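Local coordinates for protein glutathione S-transferase (Burkholderia glumae, PDB 4ISD) that binds glutathione and, as a glutathione transferase homolog, probably conjugates it to electrophilic substrates, at residues V26-E30 with K31-F35; D185-P189 with K190-Y194. One frame throughout, in Å; residues are numbered along the deposited sequence.

Contact 1 (V26-E30 with K31-F35); sequences VVLKE and KGLDF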
loop_
_atom_site.group_PDB
_atom_site.type_symbol
_atom_site.label_atom_id
_atom_site.label_comp_id
_atom_site.label_asym_id
_atom_site.label_seq_id
_atom_site.Cartn_x
_atom_site.Cartn_y
_atom_site.Cartn_z
ATOM N N VAL A 26 1.459 16.648 -2.178
ATOM C CA VAL A 26 0.434 17.261 -1.328
ATOM C C VAL A 26 0.786 17.102 0.144
ATOM O O VAL A 26 0.546 18.008 0.945
ATOM C CB VAL A 26 -1.000 16.752 -1.641
ATOM C CG1 VAL A 26 -1.949 17.054 -0.491
ATOM C CG2 VAL A 26 -1.509 17.368 -2.953
ATOM N N VAL A 27 1.397 15.970 0.494
ATOM C CA VAL A 27 1.795 15.742 1.883
ATOM C C VAL A 27 2.804 16.792 2.344
ATOM O O VAL A 27 2.631 17.416 3.401
ATOM C CB VAL A 27 2.346 14.324 2.092
ATOM C CG1 VAL A 27 2.830 14.138 3.516
ATOM C CG2 VAL A 27 1.277 13.311 1.777
ATOM N N LEU A 28 3.843 16.991 1.539
ATOM C CA LEU A 28 4.891 17.959 1.851
ATOM C C LEU A 28 4.291 19.343 2.015
ATOM O O LEU A 28 4.582 20.053 2.983
ATOM C CB LEU A 28 5.950 17.982 0.742
ATOM C CG LEU A 28 6.843 16.741 0.616
ATOM C CD1 LEU A 28 7.398 16.594 -0.796
ATOM C CD2 LEU A 28 7.989 16.805 1.631
ATOM N N LYS A 29 3.430 19.715 1.075
ATOM C CA LYS A 29 2.856 21.041 1.094
ATOM C C LYS A 29 1.941 21.263 2.289
ATOM O O LYS A 29 1.994 22.314 2.909
ATOM C CB LYS A 29 2.162 21.342 -0.226
ATOM C CG LYS A 29 3.086 21.990 -1.234
ATOM C CD LYS A 29 3.308 23.447 -0.870
ATOM C CE LYS A 29 4.215 24.144 -1.870
ATOM N NZ LYS A 29 5.538 23.474 -1.969
ATOM N N GLU A 30 1.127 20.273 2.638
ATOM C CA GLU A 30 0.243 20.404 3.801
ATOM C C GLU A 30 1.022 20.713 5.078
ATOM O O GLU A 30 0.557 21.485 5.922
ATOM C CB GLU A 30 -0.554 19.120 4.020
ATOM C CG GLU A 30 -1.546 18.826 2.928
ATOM C CD GLU A 30 -2.708 19.790 2.911
ATOM O OE1 GLU A 30 -3.023 20.375 3.977
ATOM O OE2 GLU A 30 -3.309 19.953 1.828
ATOM N N LYS A 31 2.202 20.097 5.206
ATOM C CA LYS A 31 3.015 20.198 6.409
ATOM C C LYS A 31 3.875 21.449 6.427
ATOM O O LYS A 31 4.492 21.761 7.461
ATOM C CB LYS A 31 3.927 18.983 6.538
ATOM C CG LYS A 31 3.215 17.645 6.572
ATOM C CD LYS A 31 4.175 16.577 7.047
ATOM C CE LYS A 31 3.618 15.785 8.211
ATOM N NZ LYS A 31 2.852 14.588 7.773
ATOM N N GLY A 32 3.929 22.151 5.288
ATOM C CA GLY A 32 4.677 23.399 5.159
ATOM C C GLY A 32 6.186 23.221 5.032
ATOM O O GLY A 32 6.957 24.088 5.430
ATOM N N LEU A 33 6.610 22.096 4.468
ATOM C CA LEU A 33 8.035 21.758 4.348
ATOM C C LEU A 33 8.692 22.315 3.068
ATOM O O LEU A 33 8.045 22.422 2.018
ATOM C CB LEU A 33 8.231 20.228 4.415
ATOM C CG LEU A 33 7.970 19.514 5.749
ATOM C CD1 LEU A 33 7.769 18.004 5.561
ATOM C CD2 LEU A 33 9.097 19.772 6.747
ATOM N N ASP A 34 9.979 22.658 3.150
ATOM C CA ASP A 34 10.716 23.062 1.957
ATOM C C ASP A 34 11.176 21.817 1.183
ATOM O O ASP A 34 11.569 20.811 1.796
ATOM C CB ASP A 34 11.912 23.943 2.321
ATOM C CG ASP A 34 11.543 25.416 2.499
ATOM O OD1 ASP A 34 10.452 25.857 2.050
ATOM O OD2 ASP A 34 12.380 26.149 3.074
ATOM N N PHE A 35 11.095 21.873 -0.151
ATOM C CA PHE A 35 11.640 20.816 -1.011
ATOM C C PHE A 35 11.924 21.253 -2.450
ATOM O O PHE A 35 11.254 22.118 -2.998
ATOM C CB PHE A 35 10.762 19.560 -1.007
ATOM C CG PHE A 35 9.395 19.739 -1.635
ATOM C CD1 PHE A 35 8.347 20.280 -0.903
ATOM C CD2 PHE A 35 9.139 19.303 -2.930
ATOM C CE1 PHE A 35 7.080 20.411 -1.461
ATOM C CE2 PHE A 35 7.868 19.429 -3.490
ATOM C CZ PHE A 35 6.842 19.980 -2.755
#
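Leu28 and Phe35 carry the side-chain part of this local contact, in which the chain leaves helix 19-31 and folds back over its last turn. Leu28 CD1 stands over the middle of the Phe35 ring, 3.6 Å from the centroid and 3° off the ring normal, which is the geometry of a CH-pi contact. Leu28 CB also approaches the ring, 3.5 Å from Phe35 CE1. Phe35 gets there because chi1 of 67° sets CG between its own backbone N and carbonyl carbon, turning the ring back to the helix. The other branch of Leu28, CD2, meets Leu33 CD1 at 4.1 Å, the two side chains crossing at about a right angle. Lys29 runs across the phenyl group: bends at chi2 and chi4 bring NZ to 3.5 Å from Phe35 CE1, in an oblique approach.

The backbone closes as a Schellman motif. Gly32 takes a positive phi of 77°, Leu33 N reaches back to Leu28 O at 3.2 Å, and Gly32 N donates to Lys29 O at 3.1 Å; these are the 6-to-1 and 5-to-2 bonds that define the motif. Beside this turn the start of the Lys31 chain runs back along the Val27 carbonyl, and Lys31 N donates to Val27 O (3.3 Å).

The charged ends lead to other parts of the fold: Lys31 forms a salt bridge with Asp82, while Glu30 pairs with Arg201 and hydrogen-bonds Ser203 at the start of helix 202-212. Leu28 and Phe35 rest on Ile8 and Leu10 of strand 8-13, and Phe25 meets Phe35 edge-to-face, so this helix end is packed against the thioredoxin-like sheet just before strand 36-40.

Contact 2 (D185-P189 with K190-Y194); sequences DPVPP and KVLRY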
loop_
_atom_site.group_PDB
_atom_site.type_symbol
_atom_site.label_atom_id
_atom_site.label_comp_id
_atom_site.label_asym_id
_atom_site.label_seq_id
_atom_site.Cartn_x
_atom_site.Cartn_y
_atom_site.Cartn_z
ATOM N N ASP A 185 -22.736 4.709 -15.071
ATOM C CA ASP A 185 -23.745 4.908 -14.035
ATOM C C ASP A 185 -23.878 6.390 -13.670
ATOM O O ASP A 185 -22.904 7.144 -13.719
ATOM C CB ASP A 185 -23.421 4.073 -12.796
ATOM C CG ASP A 185 -23.899 2.637 -12.916
ATOM O OD1 ASP A 185 -24.213 2.197 -14.045
ATOM O OD2 ASP A 185 -23.960 1.950 -11.875
ATOM N N PRO A 186 -25.094 6.826 -13.329
ATOM C CA PRO A 186 -25.185 8.234 -12.928
ATOM C C PRO A 186 -24.492 8.476 -11.591
ATOM O O PRO A 186 -24.609 7.656 -10.669
ATOM C CB PRO A 186 -26.699 8.493 -12.842
ATOM C CG PRO A 186 -27.333 7.138 -12.768
ATOM C CD PRO A 186 -26.417 6.202 -13.507
ATOM N N VAL A 187 -23.773 9.593 -11.509
ATOM C CA VAL A 187 -22.996 9.959 -10.332
ATOM C C VAL A 187 -23.738 10.945 -9.422
ATOM O O VAL A 187 -24.121 12.026 -9.864
ATOM C CB VAL A 187 -21.682 10.641 -10.738
ATOM C CG1 VAL A 187 -20.770 10.737 -9.540
ATOM C CG2 VAL A 187 -21.011 9.904 -11.890
ATOM N N PRO A 188 -23.935 10.575 -8.146
ATOM C CA PRO A 188 -24.523 11.465 -7.138
ATOM C C PRO A 188 -23.722 12.753 -6.984
ATOM O O PRO A 188 -22.519 12.691 -6.695
ATOM C CB PRO A 188 -24.417 10.642 -5.852
ATOM C CG PRO A 188 -24.502 9.230 -6.322
ATOM C CD PRO A 188 -23.749 9.208 -7.628
ATOM N N PRO A 189 -24.381 13.910 -7.167
ATOM C CA PRO A 189 -23.703 15.211 -7.119
ATOM C C PRO A 189 -22.878 15.409 -5.844
ATOM O O PRO A 189 -21.850 16.091 -5.902
ATOM C CB PRO A 189 -24.856 16.232 -7.215
ATOM C CG PRO A 189 -26.107 15.446 -6.993
ATOM C CD PRO A 189 -25.819 14.048 -7.443
ATOM N N LYS A 190 -23.292 14.796 -4.733
ATOM C CA LYS A 190 -22.496 14.839 -3.505
ATOM C C LYS A 190 -21.057 14.355 -3.693
ATOM O O LYS A 190 -20.170 14.775 -2.944
ATOM C CB LYS A 190 -23.141 14.048 -2.372
ATOM C CG LYS A 190 -22.909 12.545 -2.442
ATOM C CD LYS A 190 -23.429 11.873 -1.178
ATOM C CE LYS A 190 -23.307 10.367 -1.231
ATOM N NZ LYS A 190 -23.430 9.808 0.153
ATOM N N VAL A 191 -20.807 13.479 -4.669
ATOM C CA VAL A 191 -19.424 13.079 -4.908
ATOM C C VAL A 191 -18.724 14.031 -5.869
ATOM O O VAL A 191 -17.518 14.242 -5.768
ATOM C CB VAL A 191 -19.252 11.583 -5.322
ATOM C CG1 VAL A 191 -20.536 10.794 -5.108
ATOM C CG2 VAL A 191 -18.722 11.454 -6.742
ATOM N N LEU A 192 -19.484 14.616 -6.788
ATOM C CA LEU A 192 -18.966 15.696 -7.620
ATOM C C LEU A 192 -18.454 16.830 -6.740
ATOM O O LEU A 192 -17.384 17.390 -6.994
ATOM C CB LEU A 192 -20.058 16.228 -8.551
ATOM C CG LEU A 192 -20.524 15.243 -9.625
ATOM C CD1 LEU A 192 -21.567 15.903 -10.523
ATOM C CD2 LEU A 192 -19.338 14.677 -10.437
ATOM N N ARG A 193 -19.216 17.154 -5.695
ATOM C CA ARG A 193 -18.854 18.242 -4.791
ATOM C C ARG A 193 -17.573 17.921 -4.028
ATOM O O ARG A 193 -16.656 18.737 -3.966
ATOM C CB ARG A 193 -20.004 18.543 -3.828
ATOM C CG ARG A 193 -21.152 19.330 -4.479
ATOM C CD ARG A 193 -22.184 19.790 -3.458
ATOM N NE ARG A 193 -23.123 18.729 -3.094
ATOM C CZ ARG A 193 -24.231 18.448 -3.780
ATOM N NH1 ARG A 193 -24.527 19.135 -4.876
ATOM N NH2 ARG A 193 -25.047 17.484 -3.376
ATOM N N TYR A 194 -17.525 16.720 -3.468
ATOM C CA TYR A 194 -16.341 16.194 -2.813
ATOM C C TYR A 194 -15.096 16.345 -3.695
ATOM O O TYR A 194 -14.089 16.940 -3.276
ATOM C CB TYR A 194 -16.572 14.729 -2.456
ATOM C CG TYR A 194 -15.361 14.025 -1.910
ATOM C CD1 TYR A 194 -15.070 14.061 -0.554
ATOM C CD2 TYR A 194 -14.522 13.298 -2.745
ATOM C CE1 TYR A 194 -13.966 13.411 -0.045
ATOM C CE2 TYR A 194 -13.414 12.639 -2.249
ATOM C CZ TYR A 194 -13.140 12.700 -0.896
ATOM O OH TYR A 194 -12.039 12.047 -0.394
#
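This is a local contact at the N-terminal end of helix 189-199, on the surface of the all-helical C-terminal domain, where a proline-rich loop runs into the first helical turn. Two backbone bonds establish the turn. Val191 N donates to Pro188 O at 2.8 Å, an i to i+3 spacing, and Arg193 N donates to Pro189 O, also at 2.8 Å. The second of these is an i to i+4 helical bond.

Side chains pack around the turn. With CG1 of Val187 anti to the backbone N (chi1 -168°), that methyl faces the helix and touches Val191 CG2 at 3.5 Å, the two valines crossing at about a right angle. Val187 CG1 also lies 4.3 Å from Leu192 CD2. The other methyl of Val191, CG1, lies against Pro188 CB at 4.0 Å. Arg193 bends at chi3 (-80°) and lays one face of its guanidinium over Pro189 C, while NH1 comes to 3.7 Å from Pro189 CB.

The charged groups find partners in the loop following helix 139-154 and at the end of that helix: Arg193 NH2 forms a salt bridge with Asp157, and Lys190 NZ donates hydrogen bonds to the carbonyl oxygens of Asp152 and Ile155. Prolines lack an N-H, so Pro188 and Pro189 can only accept through their backbone, and Pro188 O and Pro189 O do so here. The contact thus combines backbone bonding with hydrocarbon packing, and Asp157 probably helps keep the guanidinium turned over Pro189.

How the contacts relate
Following the chain from its N terminus, contact 1 comes first, at the end of helix 19-31, and closes a tight turn leading into strand 36-40. Contact 2 follows far later, where the loop after helix 168-177 enters helix 189-199. They are in series, neither nesting nor crossing, and each joins adjacent segments, one ending a helix and the other beginning one. The centres of contact 1 and contact 2 are about 29 Å apart, on opposite sides of the chain's centre. The nearest atoms of contact 1 and contact 2 are about 11 Å apart. Contact 1 belongs to the thioredoxin-like domain, though Glu30 links it to helix 202-212; contact 2 ties helix 189-199 to the region around helix 139-154.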